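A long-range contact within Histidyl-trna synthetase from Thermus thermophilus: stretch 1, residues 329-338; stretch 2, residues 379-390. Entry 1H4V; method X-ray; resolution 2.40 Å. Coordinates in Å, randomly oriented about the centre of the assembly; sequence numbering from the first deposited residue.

Stretch 1 (329-338) PDLYLIPLTE
Stretch 2, residues 379-390: AFAGFLGEDELR

Residues 331-335 and 380-384 form neighbouring parallel β-strands, their N-to-C directions 24° apart, and the contact buries 687 Å² in total. The strand residues of both stretches are buried, which suits their almost wholly apolar side chains, while L336 and T337 are partly exposed and E386 exposed. The register is unbroken: L331 pairs with F380, Y332 with A381, L333 with G382, I334 with F383 and P335 with L384, at CA-CA separations of 4.3-4.9 Å. Extended backbones (phi/psi -145/129 at L331, -113/108 at I334, -126/146 at G382) turn both the N and the O of every second residue to the partner, Y332 and I334 on the first strand and F380, G382 and L384 on the second. The resulting ladder of hydrogen bonds, donor first, runs from A379 N to P329 O (3.2 Å) and F380 N to D330 O (2.9 Å), through Y332 N to F380 O (3.0 Å), G382 N to Y332 O (3.0 Å), I334 N to G382 O (2.6 Å) and L384 N to I334 O (3.1 Å), to L336 N to L384 O (2.6 Å). P335, which has no amide hydrogen, falls between the bonding residues I334 and L336, so its ring costs the ladder nothing; its CA instead lies 3.5 Å from L384 O.

L331, L333, P335, F380 and L384 share one face of the sheet with G382. L331 is t, p (chi1 174°, chi2 69°), which brings its end back over the partner strand: CD1 lies 3.9 Å from F380 CB and 3.8 Å from G382 N. L333, m, t (-80°, 158°), also bends nearer, and its CD2 meets CD1 of L384, itself m, t (-70°, 174°), at 4.2 Å. Both leucines from the first strand thus occupy the space above G382, where an ideal CB would stand 2.6 Å from L333 CD2 and 3.3 Å from L331 CD1. Glycine makes this packing possible. F380, chi1 -74° and chi2 84°, leads its ring away from the first strand, although D330 O approaches the ring edge.

The other face carries Y332, I334, A381 and F383. Y332 is t (-169°, chi2 69°), and its ring leads away from the second strand. I334, m, p (-65°, 73°), sets CB 4.1 Å from CD2 of the F383 ring (-61°, 80°) and CD1 4.5 Å from A381 CB, the single methyl that A381 offers on this face. Beyond the strand, L336, m, t (-60°, 178°), brings CD2 to the F383 ring edge, 4.5 Å from F383 CD2.

Each stretch then leads into a helix. T337, p (63°), is an N-cap whose side chain caps a backbone nitrogen just past its stretch, while its CG2 lies 4.1 Å from E386 N. G385 occupies the other N-cap; its N donates a weak bond to E388 OE2 (3.0 Å), reached through an off-rotamer chi1 of 22°.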

ATOM      1  N   PRO A 329     -23.197  -6.032  -6.077  1.00 27.90           N
ATOM      2  CA  PRO A 329     -23.080  -7.444  -5.722  1.00 28.32           C
ATOM      3  C   PRO A 329     -23.790  -8.321  -6.744  1.00 28.02           C
ATOM      4  O   PRO A 329     -24.653  -7.846  -7.485  1.00 27.56           O
ATOM      5  CB  PRO A 329     -23.754  -7.503  -4.358  1.00 26.82           C
ATOM      6  CG  PRO A 329     -24.833  -6.492  -4.505  1.00 25.05           C
ATOM      7  CD  PRO A 329     -24.096  -5.338  -5.143  1.00 26.80           C
ATOM      8  N   ASP A 330     -23.420  -9.595  -6.784  1.00 26.73           N
ATOM      9  CA  ASP A 330     -24.061 -10.529  -7.700  1.00 26.41           C
ATOM     10  C   ASP A 330     -25.460 -10.850  -7.186  1.00 25.12           C
ATOM     11  O   ASP A 330     -26.362 -11.129  -7.967  1.00 25.44           O
ATOM     12  CB  ASP A 330     -23.247 -11.821  -7.817  1.00 27.69           C
ATOM     13  CG  ASP A 330     -21.882 -11.596  -8.438  1.00 32.14           C
ATOM     14  OD1 ASP A 330     -21.800 -10.868  -9.448  1.00 37.70           O
ATOM     15  OD2 ASP A 330     -20.892 -12.151  -7.926  1.00 35.87           O
ATOM     16  N   LEU A 331     -25.636 -10.795  -5.868  1.00 22.99           N
ATOM     17  CA  LEU A 331     -26.923 -11.093  -5.254  1.00 21.31           C
ATOM     18  C   LEU A 331     -27.207 -10.238  -4.018  1.00 20.42           C
ATOM     19  O   LEU A 331     -26.371 -10.138  -3.115  1.00 20.79           O
ATOM     20  CB  LEU A 331     -26.970 -12.576  -4.859  1.00 20.95           C
ATOM     21  CG  LEU A 331     -28.184 -13.087  -4.063  1.00 24.82           C
ATOM     22  CD1 LEU A 331     -29.419 -13.075  -4.957  1.00 18.55           C
ATOM     23  CD2 LEU A 331     -27.922 -14.513  -3.551  1.00 20.04           C
ATOM     24  N   TYR A 332     -28.384  -9.615  -3.987  1.00 18.44           N
ATOM     25  CA  TYR A 332     -28.806  -8.816  -2.844  1.00 17.16           C
ATOM     26  C   TYR A 332     -30.078  -9.468  -2.298  1.00 18.04           C
ATOM     27  O   TYR A 332     -31.147  -9.385  -2.907  1.00 17.73           O
ATOM     28  CB  TYR A 332     -29.099  -7.370  -3.239  1.00 18.24           C
ATOM     29  CG  TYR A 332     -29.278  -6.472  -2.038  1.00 18.36           C
ATOM     30  CD1 TYR A 332     -28.200  -6.165  -1.211  1.00 24.52           C
ATOM     31  CD2 TYR A 332     -30.531  -5.981  -1.690  1.00 24.51           C
ATOM     32  CE1 TYR A 332     -28.366  -5.397  -0.059  1.00 25.22           C
ATOM     33  CE2 TYR A 332     -30.709  -5.211  -0.541  1.00 23.68           C
ATOM     34  CZ  TYR A 332     -29.624  -4.926   0.270  1.00 27.32           C
ATOM     35  OH  TYR A 332     -29.799  -4.187   1.420  1.00 34.22           O
ATOM     36  N   LEU A 333     -29.944 -10.123  -1.149  1.00 18.45           N
ATOM     37  CA  LEU A 333     -31.037 -10.835  -0.490  1.00 17.87           C
ATOM     38  C   LEU A 333     -31.945  -9.968   0.365  1.00 18.41           C
ATOM     39  O   LEU A 333     -31.485  -9.217   1.222  1.00 16.21           O
ATOM     40  CB  LEU A 333     -30.468 -11.951   0.380  1.00 18.23           C
ATOM     41  CG  LEU A 333     -30.083 -13.214  -0.379  1.00 20.21           C
ATOM     42  CD1 LEU A 333     -29.071 -14.025   0.414  1.00 18.87           C
ATOM     43  CD2 LEU A 333     -31.348 -14.017  -0.659  1.00 21.55           C
ATOM     44  N   ILE A 334     -33.249 -10.098   0.139  1.00 19.90           N
ATOM     45  CA  ILE A 334     -34.235  -9.320   0.881  1.00 20.46           C
ATOM     46  C   ILE A 334     -35.062 -10.237   1.783  1.00 21.30           C
ATOM     47  O   ILE A 334     -35.886 -11.023   1.302  1.00 22.19           O
ATOM     48  CB  ILE A 334     -35.211  -8.576  -0.072  1.00 21.00           C
ATOM     49  CG1 ILE A 334     -34.461  -7.537  -0.892  1.00 22.96           C
ATOM     50  CG2 ILE A 334     -36.339  -7.917   0.719  1.00 18.24           C
ATOM     51  CD1 ILE A 334     -33.596  -8.108  -1.957  1.00 28.67           C
ATOM     52  N   PRO A 335     -34.845 -10.164   3.107  1.00 21.31           N
ATOM     53  CA  PRO A 335     -35.615 -11.012   4.029  1.00 21.86           C
ATOM     54  C   PRO A 335     -36.988 -10.361   4.184  1.00 22.03           C
ATOM     55  O   PRO A 335     -37.083  -9.145   4.310  1.00 20.22           O
ATOM     56  CB  PRO A 335     -34.790 -10.967   5.320  1.00 21.44           C
ATOM     57  CG  PRO A 335     -34.149  -9.617   5.267  1.00 19.52           C
ATOM     58  CD  PRO A 335     -33.764  -9.450   3.811  1.00 16.84           C
ATOM     59  N   LEU A 336     -38.054 -11.151   4.136  1.00 23.91           N
ATOM     60  CA  LEU A 336     -39.393 -10.584   4.265  1.00 27.19           C
ATOM     61  C   LEU A 336     -39.896 -10.614   5.700  1.00 28.44           C
ATOM     62  O   LEU A 336     -40.723  -9.792   6.090  1.00 29.20           O
ATOM     63  CB  LEU A 336     -40.361 -11.310   3.332  1.00 25.48           C
ATOM     64  CG  LEU A 336     -39.911 -11.180   1.878  1.00 30.60           C
ATOM     65  CD1 LEU A 336     -40.854 -11.939   0.962  1.00 28.93           C
ATOM     66  CD2 LEU A 336     -39.859  -9.707   1.509  1.00 30.84           C
ATOM     67  N   THR A 337     -39.403 -11.562   6.484  1.00 29.21           N
ATOM     68  CA  THR A 337     -39.798 -11.643   7.883  1.00 30.90           C
ATOM     69  C   THR A 337     -38.537 -11.471   8.713  1.00 32.12           C
ATOM     70  O   THR A 337     -37.425 -11.506   8.180  1.00 31.73           O
ATOM     71  CB  THR A 337     -40.445 -13.006   8.247  1.00 31.40           C
ATOM     72  OG1 THR A 337     -39.494 -14.061   8.052  1.00 33.00           O
ATOM     73  CG2 THR A 337     -41.674 -13.257   7.392  1.00 25.29           C
ATOM     74  N   GLU A 338     -38.716 -11.297  10.019  1.00 33.25           N
ATOM     75  CA  GLU A 338     -37.603 -11.114  10.928  1.00 33.62           C
ATOM     76  C   GLU A 338     -36.766 -12.381  11.036  1.00 33.15           C
ATOM     77  O   GLU A 338     -35.550 -12.312  11.184  1.00 33.31           O
ATOM     78  CB  GLU A 338     -38.118 -10.716  12.309  1.00 38.35           C
ATOM     79  CG  GLU A 338     -37.027 -10.189  13.222  1.00 49.56           C
ATOM     80  CD  GLU A 338     -36.555  -8.795  12.828  1.00 55.01           C
ATOM     81  OE1 GLU A 338     -35.430  -8.419  13.224  1.00 59.54           O
ATOM     82  OE2 GLU A 338     -37.308  -8.072  12.136  1.00 55.95           O
ATOM     83  N   ALA A 379     -26.958  -7.910  -9.656  1.00 23.64           N
ATOM     84  CA  ALA A 379     -27.286  -8.675 -10.845  1.00 24.26           C
ATOM     85  C   ALA A 379     -28.614  -9.376 -10.532  1.00 25.57           C
ATOM     86  O   ALA A 379     -29.547  -9.350 -11.335  1.00 27.29           O
ATOM     87  CB  ALA A 379     -26.198  -9.699 -11.136  1.00 20.92           C
ATOM     88  N   PHE A 380     -28.693  -9.980  -9.347  1.00 25.05           N
ATOM     89  CA  PHE A 380     -29.898 -10.676  -8.906  1.00 24.10           C
ATOM     90  C   PHE A 380     -30.397 -10.166  -7.575  1.00 23.93           C
ATOM     91  O   PHE A 380     -29.626  -9.680  -6.753  1.00 24.64           O
ATOM     92  CB  PHE A 380     -29.657 -12.178  -8.733  1.00 23.35           C
ATOM     93  CG  PHE A 380     -29.535 -12.936 -10.016  1.00 25.60           C
ATOM     94  CD1 PHE A 380     -28.322 -12.998 -10.687  1.00 26.27           C
ATOM     95  CD2 PHE A 380     -30.635 -13.603 -10.548  1.00 22.24           C
ATOM     96  CE1 PHE A 380     -28.201 -13.719 -11.878  1.00 30.24           C
ATOM     97  CE2 PHE A 380     -30.527 -14.325 -11.731  1.00 26.63           C
ATOM     98  CZ  PHE A 380     -29.307 -14.384 -12.399  1.00 27.33           C
ATOM     99  N   ALA A 381     -31.699 -10.293  -7.370  1.00 23.27           N
ATOM    100  CA  ALA A 381     -32.322  -9.914  -6.117  1.00 22.67           C
ATOM    101  C   ALA A 381     -32.835 -11.250  -5.588  1.00 24.20           C
ATOM    102  O   ALA A 381     -33.215 -12.120  -6.372  1.00 25.83           O
ATOM    103  CB  ALA A 381     -33.471  -8.964  -6.358  1.00 20.54           C
ATOM    104  N   GLY A 382     -32.813 -11.433  -4.272  1.00 23.45           N
ATOM    105  CA  GLY A 382     -33.286 -12.679  -3.698  1.00 21.71           C
ATOM    106  C   GLY A 382     -34.330 -12.376  -2.647  1.00 23.15           C
ATOM    107  O   GLY A 382     -34.247 -11.360  -1.952  1.00 24.94           O
ATOM    108  N   PHE A 383     -35.322 -13.241  -2.521  1.00 20.35           N
ATOM    109  CA  PHE A 383     -36.358 -13.010  -1.536  1.00 20.68           C
ATOM    110  C   PHE A 383     -36.560 -14.206  -0.633  1.00 21.66           C
ATOM    111  O   PHE A 383     -36.681 -15.341  -1.099  1.00 21.35           O
ATOM    112  CB  PHE A 383     -37.673 -12.638  -2.224  1.00 18.32           C
ATOM    113  CG  PHE A 383     -37.583 -11.390  -3.043  1.00 20.50           C
ATOM    114  CD1 PHE A 383     -37.026 -11.419  -4.317  1.00 21.06           C
ATOM    115  CD2 PHE A 383     -38.021 -10.171  -2.527  1.00 21.16           C
ATOM    116  CE1 PHE A 383     -36.903 -10.250  -5.066  1.00 21.32           C
ATOM    117  CE2 PHE A 383     -37.901  -8.993  -3.271  1.00 21.14           C
ATOM    118  CZ  PHE A 383     -37.343  -9.034  -4.538  1.00 21.92           C
ATOM    119  N   LEU A 384     -36.582 -13.938   0.668  1.00 22.34           N
ATOM    120  CA  LEU A 384     -36.776 -14.982   1.660  1.00 23.19           C
ATOM    121  C   LEU A 384     -37.918 -14.622   2.602  1.00 24.49           C
ATOM    122  O   LEU A 384     -37.835 -13.667   3.379  1.00 25.03           O
ATOM    123  CB  LEU A 384     -35.500 -15.200   2.468  1.00 21.17           C
ATOM    124  CG  LEU A 384     -34.295 -15.830   1.777  1.00 21.78           C
ATOM    125  CD1 LEU A 384     -33.109 -15.793   2.734  1.00 27.12           C
ATOM    126  CD2 LEU A 384     -34.606 -17.265   1.387  1.00 22.77           C
ATOM    127  N   GLY A 385     -38.990 -15.392   2.515  1.00 24.21           N
ATOM    128  CA  GLY A 385     -40.133 -15.159   3.363  1.00 26.67           C
ATOM    129  C   GLY A 385     -40.547 -16.463   4.008  1.00 29.02           C
ATOM    130  O   GLY A 385     -39.888 -17.497   3.843  1.00 27.51           O
ATOM    131  N   GLU A 386     -41.653 -16.407   4.741  1.00 30.78           N
ATOM    132  CA  GLU A 386     -42.189 -17.566   5.430  1.00 31.13           C
ATOM    133  C   GLU A 386     -42.314 -18.755   4.485  1.00 30.85           C
ATOM    134  O   GLU A 386     -41.922 -19.870   4.828  1.00 31.06           O
ATOM    135  CB  GLU A 386     -43.550 -17.213   6.012  1.00 34.93           C
ATOM    136  CG  GLU A 386     -44.056 -18.182   7.046  1.00 43.08           C
ATOM    137  CD  GLU A 386     -45.379 -17.746   7.631  1.00 49.02           C
ATOM    138  OE1 GLU A 386     -45.790 -18.339   8.649  1.00 53.01           O
ATOM    139  OE2 GLU A 386     -46.010 -16.816   7.073  1.00 52.52           O
ATOM    140  N   ASP A 387     -42.840 -18.508   3.288  1.00 30.22           N
ATOM    141  CA  ASP A 387     -43.026 -19.558   2.294  1.00 31.65           C
ATOM    142  C   ASP A 387     -41.720 -20.241   1.873  1.00 31.75           C
ATOM    143  O   ASP A 387     -41.619 -21.468   1.914  1.00 31.99           O
ATOM    144  CB  ASP A 387     -43.738 -18.999   1.052  1.00 37.21           C
ATOM    145  CG  ASP A 387     -45.099 -18.382   1.376  1.00 45.99           C
ATOM    146  OD1 ASP A 387     -45.137 -17.321   2.046  1.00 51.16           O
ATOM    147  OD2 ASP A 387     -46.132 -18.957   0.963  1.00 46.61           O
ATOM    148  N   GLU A 388     -40.720 -19.470   1.454  1.00 30.41           N
ATOM    149  CA  GLU A 388     -39.468 -20.100   1.048  1.00 29.90           C
ATOM    150  C   GLU A 388     -38.742 -20.725   2.229  1.00 27.51           C
ATOM    151  O   GLU A 388     -38.058 -21.738   2.071  1.00 26.46           O
ATOM    152  CB  GLU A 388     -38.530 -19.128   0.310  1.00 33.20           C
ATOM    153  CG  GLU A 388     -38.750 -17.646   0.554  1.00 43.86           C
ATOM    154  CD  GLU A 388     -39.909 -17.089  -0.246  1.00 43.04           C
ATOM    155  OE1 GLU A 388     -39.926 -17.309  -1.476  1.00 45.22           O
ATOM    156  OE2 GLU A 388     -40.791 -16.433   0.352  1.00 42.73           O
ATOM    157  N   LEU A 389     -38.901 -20.146   3.413  1.00 26.11           N
ATOM    158  CA  LEU A 389     -38.242 -20.704   4.588  1.00 26.68           C
ATOM    159  C   LEU A 389     -38.780 -22.095   4.913  1.00 28.19           C
ATOM    160  O   LEU A 389     -38.014 -23.008   5.198  1.00 29.77           O
ATOM    161  CB  LEU A 389     -38.402 -19.780   5.798  1.00 23.69           C
ATOM    162  CG  LEU A 389     -37.567 -18.488   5.792  1.00 26.48           C
ATOM    163  CD1 LEU A 389     -37.644 -17.824   7.162  1.00 24.85           C
ATOM    164  CD2 LEU A 389     -36.118 -18.804   5.458  1.00 19.24           C
ATOM    165  N   ARG A 390     -40.096 -22.265   4.853  1.00 29.21           N
ATOM    166  CA  ARG A 390     -40.703 -23.559   5.142  1.00 30.13           C
ATOM    167  C   ARG A 390     -40.352 -24.585   4.072  1.00 30.14           C
ATOM    168  O   ARG A 390     -40.236 -25.776   4.356  1.00 31.32           O
ATOM    169  CB  ARG A 390     -42.226 -23.427   5.240  1.00 28.65           C
TER